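Local coordinates for protein 11S globulin isoform 1 (Cocos nucifera, PDB 5WPW) that stores nitrogen and carbon in the coconut seed as a hexameric 11S globulin and is a potential food allergen, at the interface of chains A and B. Numbering follows the deposited sequence. Chains: chain A/B, 11S globulin isoform 1.

Contacts 1 and 2 are neighbouring patches of one interface between subunits of the cocosin hexamer, the centres of their C-alpha atoms about 12 Å apart. In both, chain A contributes its C-terminal cupin region and chain B its N-terminal half, so the two copies meet through different surfaces. B:Ile179, opening the 3-10 helix 179-182, belongs to both: its CD1 end points into the apolar contact 1 and its CG2 branch borders contact 2. Chain A bridges them too: A:Phe347 of contact 2 precedes A:Ala348 of contact 1. The mainly apolar packing thus passes into a patch built on a salt bridge and an aromatic ring.

Contact 1: the interface of chains A and B. Residues chain A 301, 303, 348, 374, 381, 393; chain B 158, 179-180, 183, 192.
The phenol OH of A:Tyr393 donates a hydrogen bond to the backbone carbonyl O of B:Leu158, 2.9 Å away. It comes from above the carbonyl plane, 55° out of it, and so misses the lone-pair direction. The same tyrosine lies across B:Leu180, whose CD1 methyl is 3.9 Å from the OH, so an apolar group flanks the polar link.

The engineered A:Ile374 fills the middle of the patch with both of its branches. Its CD1 meets CD1 of B:Ile179 tip to tip at 3.7 Å, and it passes B:Leu180 in the opposite direction, touching the CD2 methyl. The CG2 branch stands anti to the backbone N and turns instead to B:Phe192, where it reaches the ring tip, CZ, at 3.8 Å. The A:Leu381 side chain crosses that of B:Phe192 at about a right angle and sets its CD1 against CE2.

B:Ile179 holds CG1 between its backbone N and carbonyl carbon (chi1 51°), and from there its CD1 reaches CB of A:Ala348 as well, at 3.9 Å. This small methyl also receives the tip of B:Phe183, with CZ 3.8 Å from CB. Farther along, B:Leu158 sets its CD2 methyl against the outer rim of the A:Trp303 six-membered ring, 3.8 Å from CZ3 and not over its face, the two side chains crossing at about a right angle.

Chain A supplies strands 298-304 and 348-354 of its C-terminal cupin region, the stretch around A:Ile374 and A:Leu381, and the end of helix 386-393. Against them chain B sets the loop of B:Leu158, the 3-10 helix 179-182, the loop at B:Phe183 and the end of helix 185-192.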
loop_
_atom_site.group_PDB
_atom_site.type_symbol
_atom_site.label_atom_id
_atom_site.label_comp_id
_atom_site.label_asym_id
_atom_site.label_seq_id
_atom_site.Cartn_x
_atom_site.Cartn_y
_atom_site.Cartn_z
ATOM N N PRO A 301 -30.827 4.482 16.482
ATOM C CA PRO A 301 -30.888 5.160 15.180
ATOM C C PRO A 301 -29.490 5.429 14.645
ATOM O O PRO A 301 -28.596 5.854 15.375
ATOM C CB PRO A 301 -31.633 6.467 15.489
ATOM C CG PRO A 301 -32.415 6.173 16.709
ATOM C CD PRO A 301 -31.634 5.173 17.504
ATOM N N TRP A 303 -27.083 5.920 10.633
ATOM C CA TRP A 303 -26.999 5.825 9.188
ATOM C C TRP A 303 -25.723 5.101 8.767
ATOM O O TRP A 303 -24.716 5.093 9.486
ATOM C CB TRP A 303 -27.091 7.218 8.545
ATOM C CG TRP A 303 -25.919 8.118 8.750
ATOM C CD1 TRP A 303 -24.784 8.218 7.953
ATOM C CD2 TRP A 303 -25.779 9.083 9.771
ATOM N NE1 TRP A 303 -23.956 9.190 8.450
ATOM C CE2 TRP A 303 -24.543 9.744 9.564
ATOM C CE3 TRP A 303 -26.580 9.464 10.859
ATOM C CZ2 TRP A 303 -24.086 10.762 10.412
ATOM C CZ3 TRP A 303 -26.134 10.485 11.685
ATOM C CH2 TRP A 303 -24.891 11.114 11.468
ATOM N N ALA A 348 -31.147 7.238 7.399
ATOM C CA ALA A 348 -31.152 6.967 8.826
ATOM C C ALA A 348 -32.165 5.871 9.103
ATOM O O ALA A 348 -33.246 5.854 8.514
ATOM C CB ALA A 348 -31.493 8.228 9.630
ATOM N N ILE A 374 -26.888 8.077 16.041
ATOM C CA ILE A 374 -27.393 9.416 16.343
ATOM C C ILE A 374 -27.344 9.700 17.834
ATOM O O ILE A 374 -26.932 10.786 18.235
ATOM C CB ILE A 374 -28.820 9.575 15.776
ATOM C CG1 ILE A 374 -28.800 9.374 14.264
ATOM C CG2 ILE A 374 -29.371 10.957 16.050
ATOM C CD1 ILE A 374 -30.138 9.559 13.580
ATOM N N LEU A 381 -24.639 13.024 18.119
ATOM C CA LEU A 381 -25.110 14.028 19.064
ATOM C C LEU A 381 -24.215 14.083 20.285
ATOM O O LEU A 381 -23.923 15.169 20.796
ATOM C CB LEU A 381 -26.564 13.755 19.441
ATOM C CG LEU A 381 -27.488 13.999 18.238
ATOM C CD1 LEU A 381 -28.949 14.035 18.651
ATOM C CD2 LEU A 381 -27.108 15.269 17.495
ATOM N N TYR A 393 -31.934 22.728 17.992
ATOM C CA TYR A 393 -33.282 22.237 18.221
ATOM C C TYR A 393 -34.145 23.225 19.001
ATOM O O TYR A 393 -35.282 22.894 19.331
ATOM C CB TYR A 393 -33.225 20.895 18.966
ATOM C CG TYR A 393 -32.486 19.805 18.213
ATOM C CD1 TYR A 393 -33.036 19.220 17.089
ATOM C CD2 TYR A 393 -31.235 19.370 18.635
ATOM C CE1 TYR A 393 -32.360 18.209 16.406
ATOM C CE2 TYR A 393 -30.559 18.384 17.967
ATOM C CZ TYR A 393 -31.112 17.810 16.853
ATOM O OH TYR A 393 -30.403 16.824 16.192
ATOM N N LEU B 158 -29.312 16.994 10.373
ATOM C CA LEU B 158 -29.560 16.400 11.680
ATOM C C LEU B 158 -30.527 17.250 12.502
ATOM O O LEU B 158 -31.179 16.738 13.418
ATOM C CB LEU B 158 -28.242 16.224 12.448
ATOM C CG LEU B 158 -27.249 15.120 12.061
ATOM C CD1 LEU B 158 -26.255 14.871 13.201
ATOM C CD2 LEU B 158 -27.956 13.853 11.674
ATOM N N ILE B 179 -33.663 14.593 9.404
ATOM C CA ILE B 179 -33.892 13.154 9.292
ATOM C C ILE B 179 -34.715 12.630 10.456
ATOM O O ILE B 179 -35.449 11.645 10.306
ATOM C CB ILE B 179 -32.549 12.425 9.195
ATOM C CG1 ILE B 179 -31.657 12.883 10.330
ATOM C CG2 ILE B 179 -31.905 12.754 7.859
ATOM C CD1 ILE B 179 -30.637 11.862 10.744
ATOM N N LEU B 180 -34.600 13.253 11.632
ATOM C CA LEU B 180 -35.391 12.797 12.775
ATOM C C LEU B 180 -36.884 12.972 12.531
ATOM O O LEU B 180 -37.695 12.224 13.092
ATOM C CB LEU B 180 -34.971 13.535 14.041
ATOM C CG LEU B 180 -33.482 13.467 14.388
ATOM C CD1 LEU B 180 -33.230 14.199 15.702
ATOM C CD2 LEU B 180 -32.989 12.014 14.445
ATOM N N PHE B 183 -38.750 9.810 11.569
ATOM C CA PHE B 183 -39.026 8.786 12.556
ATOM C C PHE B 183 -40.340 9.076 13.267
ATOM O O PHE B 183 -40.748 10.231 13.410
ATOM C CB PHE B 183 -37.899 8.707 13.577
ATOM C CG PHE B 183 -36.633 8.163 13.022
ATOM C CD1 PHE B 183 -36.621 6.947 12.371
ATOM C CD2 PHE B 183 -35.458 8.890 13.112
ATOM C CE1 PHE B 183 -35.440 6.444 11.848
ATOM C CE2 PHE B 183 -34.287 8.394 12.594
ATOM C CZ PHE B 183 -34.279 7.169 11.963
ATOM N N PHE B 192 -34.216 7.632 22.146
ATOM C CA PHE B 192 -33.459 8.623 22.900
ATOM C C PHE B 192 -33.627 8.481 24.409
ATOM O O PHE B 192 -32.852 9.084 25.156
ATOM C CB PHE B 192 -33.849 10.035 22.454
ATOM C CG PHE B 192 -33.260 10.436 21.102
ATOM C CD1 PHE B 192 -33.252 9.548 20.037
ATOM C CD2 PHE B 192 -32.708 11.684 20.915
ATOM C CE1 PHE B 192 -32.706 9.901 18.804
ATOM C CE2 PHE B 192 -32.159 12.050 19.673
ATOM C CZ PHE B 192 -32.164 11.150 18.623
#

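Contact 2: the interface of chains A and B. Residues chain A 324-325, 344-347; chain B 149, 154, 156, 179.
A:Asp325 and B:Arg154 form a salt bridge across this subunit interface of the 11S globulin, a bicupin seed storage protein. The guanidinium grips the carboxylate side-on. NH2 donates to OD1 at 2.8 Å, nearly straight (169° at H), while NE makes a longer bond of 3.2 Å to OD2. Both nitrogens come from above the carboxylate plane. A:Asp325 holds CG between its backbone N and carbonyl carbon (chi1 54°), which sends the carboxylate to the arginine while CB stays over the ring of B:Phe156.

That ring is sandwiched by chain A. CB of A:Asp325 covers the centre of one face, 3.5 Å from the centroid, and CB of A:Asn346 takes the opposite face nearer the rim, touching CZ at 3.5 Å. CD1 of A:Phe347 meets the same ring at CE2, 3.9 Å away.

A:Phe347 links the two groups, because its tip also reaches the arginine: CZ lies 3.5 Å from NH2, with the ring and guanidinium planes steeply inclined at 69°. Within chain A, A:Asp324 CB near the rim of one face and A:Pro344 CB over the centre of the other hold the A:Phe347 ring between them. The carboxylate OD2 of A:Asp324 is 4.9 Å from NH2 of B:Arg154 and may add to the negative field around it.

The arginine chain is kinked in its middle, which turns the NE-NH2 side of the guanidinium to the carboxylate, and CD1 of B:Leu149 lies loosely over one guanidinium face, toward its rim. Both methyls of this leucine touch the backbone O of A:Gln345, and CD2 also meets CB of A:Pro344. The CG2 methyl of B:Ile179 touches the backbone O of A:Asp324.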
loop_
_atom_site.group_PDB
_atom_site.type_symbol
_atom_site.label_atom_id
_atom_site.label_comp_id
_atom_site.label_asym_id
_atom_site.label_seq_id
_atom_site.Cartn_x
_atom_site.Cartn_y
_atom_site.Cartn_z
ATOM N N ASP A 324 -35.151 9.497 5.003
ATOM C CA ASP A 324 -34.246 9.959 3.940
ATOM C C ASP A 324 -33.879 11.441 4.111
ATOM O O ASP A 324 -34.196 12.076 5.128
ATOM C CB ASP A 324 -34.841 9.656 2.551
ATOM C CG ASP A 324 -35.934 10.631 2.117
ATOM O OD1 ASP A 324 -36.294 11.595 2.856
ATOM O OD2 ASP A 324 -36.440 10.403 0.999
ATOM N N ASP A 325 -33.218 11.997 3.090
ATOM C CA ASP A 325 -32.669 13.347 3.156
ATOM C C ASP A 325 -33.733 14.423 3.062
ATOM O O ASP A 325 -33.419 15.593 3.304
ATOM C CB ASP A 325 -31.636 13.566 2.044
ATOM C CG ASP A 325 -32.182 13.255 0.673
ATOM O OD1 ASP A 325 -32.812 12.193 0.524
ATOM O OD2 ASP A 325 -31.977 14.068 -0.251
ATOM N N PRO A 344 -30.558 2.368 1.861
ATOM C CA PRO A 344 -29.522 3.080 1.113
ATOM C C PRO A 344 -28.531 3.790 2.016
ATOM O O PRO A 344 -28.837 4.189 3.141
ATOM C CB PRO A 344 -30.321 4.080 0.272
ATOM C CG PRO A 344 -31.707 3.504 0.207
ATOM C CD PRO A 344 -31.909 2.833 1.517
ATOM N N GLN A 345 -27.321 3.952 1.485
ATOM C CA GLN A 345 -26.266 4.681 2.162
ATOM C C GLN A 345 -26.803 6.023 2.643
ATOM O O GLN A 345 -27.611 6.666 1.956
ATOM C CB GLN A 345 -25.087 4.898 1.192
ATOM C CG GLN A 345 -23.981 5.794 1.743
ATOM C CD GLN A 345 -22.956 6.199 0.675
ATOM O OE1 GLN A 345 -21.809 6.570 0.988
ATOM N NE2 GLN A 345 -23.361 6.137 -0.572
ATOM N N ASN A 346 -26.395 6.405 3.853
ATOM C CA ASN A 346 -26.699 7.716 4.429
ATOM C C ASN A 346 -28.125 7.780 4.984
ATOM O O ASN A 346 -28.402 8.643 5.817
ATOM C CB ASN A 346 -26.519 8.859 3.416
ATOM C CG ASN A 346 -25.091 9.357 3.290
ATOM O OD1 ASN A 346 -24.442 9.160 2.260
ATOM N ND2 ASN A 346 -24.624 10.087 4.299
ATOM N N PHE A 347 -29.045 6.914 4.539
ATOM C CA PHE A 347 -30.400 6.934 5.108
ATOM C C PHE A 347 -30.350 6.559 6.581
ATOM O O PHE A 347 -29.609 5.667 6.980
ATOM C CB PHE A 347 -31.333 5.967 4.383
ATOM C CG PHE A 347 -31.848 6.488 3.071
ATOM C CD1 PHE A 347 -31.032 7.261 2.245
ATOM C CD2 PHE A 347 -33.134 6.188 2.641
ATOM C CE1 PHE A 347 -31.489 7.743 1.028
ATOM C CE2 PHE A 347 -33.603 6.656 1.405
ATOM C CZ PHE A 347 -32.773 7.432 0.595
ATOM N N LEU B 149 -24.952 6.779 -3.815
ATOM C CA LEU B 149 -26.287 7.190 -4.251
ATOM C C LEU B 149 -26.249 7.743 -5.669
ATOM O O LEU B 149 -25.378 7.364 -6.460
ATOM C CB LEU B 149 -26.880 8.214 -3.285
ATOM C CG LEU B 149 -26.971 7.793 -1.825
ATOM C CD1 LEU B 149 -27.448 8.930 -0.953
ATOM C CD2 LEU B 149 -27.878 6.558 -1.664
ATOM N N ARG B 154 -26.977 15.130 -2.078
ATOM C CA ARG B 154 -28.005 14.812 -1.094
ATOM C C ARG B 154 -27.478 15.244 0.271
ATOM O O ARG B 154 -26.497 14.675 0.775
ATOM C CB ARG B 154 -28.358 13.319 -1.091
ATOM C CG ARG B 154 -28.339 12.599 -2.456
ATOM C CD ARG B 154 -29.730 12.422 -3.091
ATOM N NE ARG B 154 -30.724 11.853 -2.171
ATOM C CZ ARG B 154 -31.317 10.668 -2.302
ATOM N NH1 ARG B 154 -31.043 9.872 -3.325
ATOM N NH2 ARG B 154 -32.216 10.283 -1.402
ATOM N N PHE B 156 -28.357 15.661 4.323
ATOM C CA PHE B 156 -29.167 15.072 5.383
ATOM C C PHE B 156 -29.000 15.943 6.615
ATOM O O PHE B 156 -27.953 15.901 7.265
ATOM C CB PHE B 156 -28.735 13.634 5.688
ATOM C CG PHE B 156 -28.888 12.668 4.524
ATOM C CD1 PHE B 156 -28.055 12.741 3.424
ATOM C CD2 PHE B 156 -29.863 11.673 4.555
ATOM C CE1 PHE B 156 -28.198 11.825 2.362
ATOM C CE2 PHE B 156 -30.007 10.766 3.519
ATOM C CZ PHE B 156 -29.179 10.841 2.418
ATOM N N ILE B 179 -33.663 14.593 9.404
ATOM C CA ILE B 179 -33.892 13.154 9.292
ATOM C C ILE B 179 -34.715 12.630 10.456
ATOM O O ILE B 179 -35.449 11.645 10.306
ATOM C CB ILE B 179 -32.549 12.425 9.195
ATOM C CG1 ILE B 179 -31.657 12.883 10.330
ATOM C CG2 ILE B 179 -31.905 12.754 7.859
ATOM C CD1 ILE B 179 -30.637 11.862 10.744
#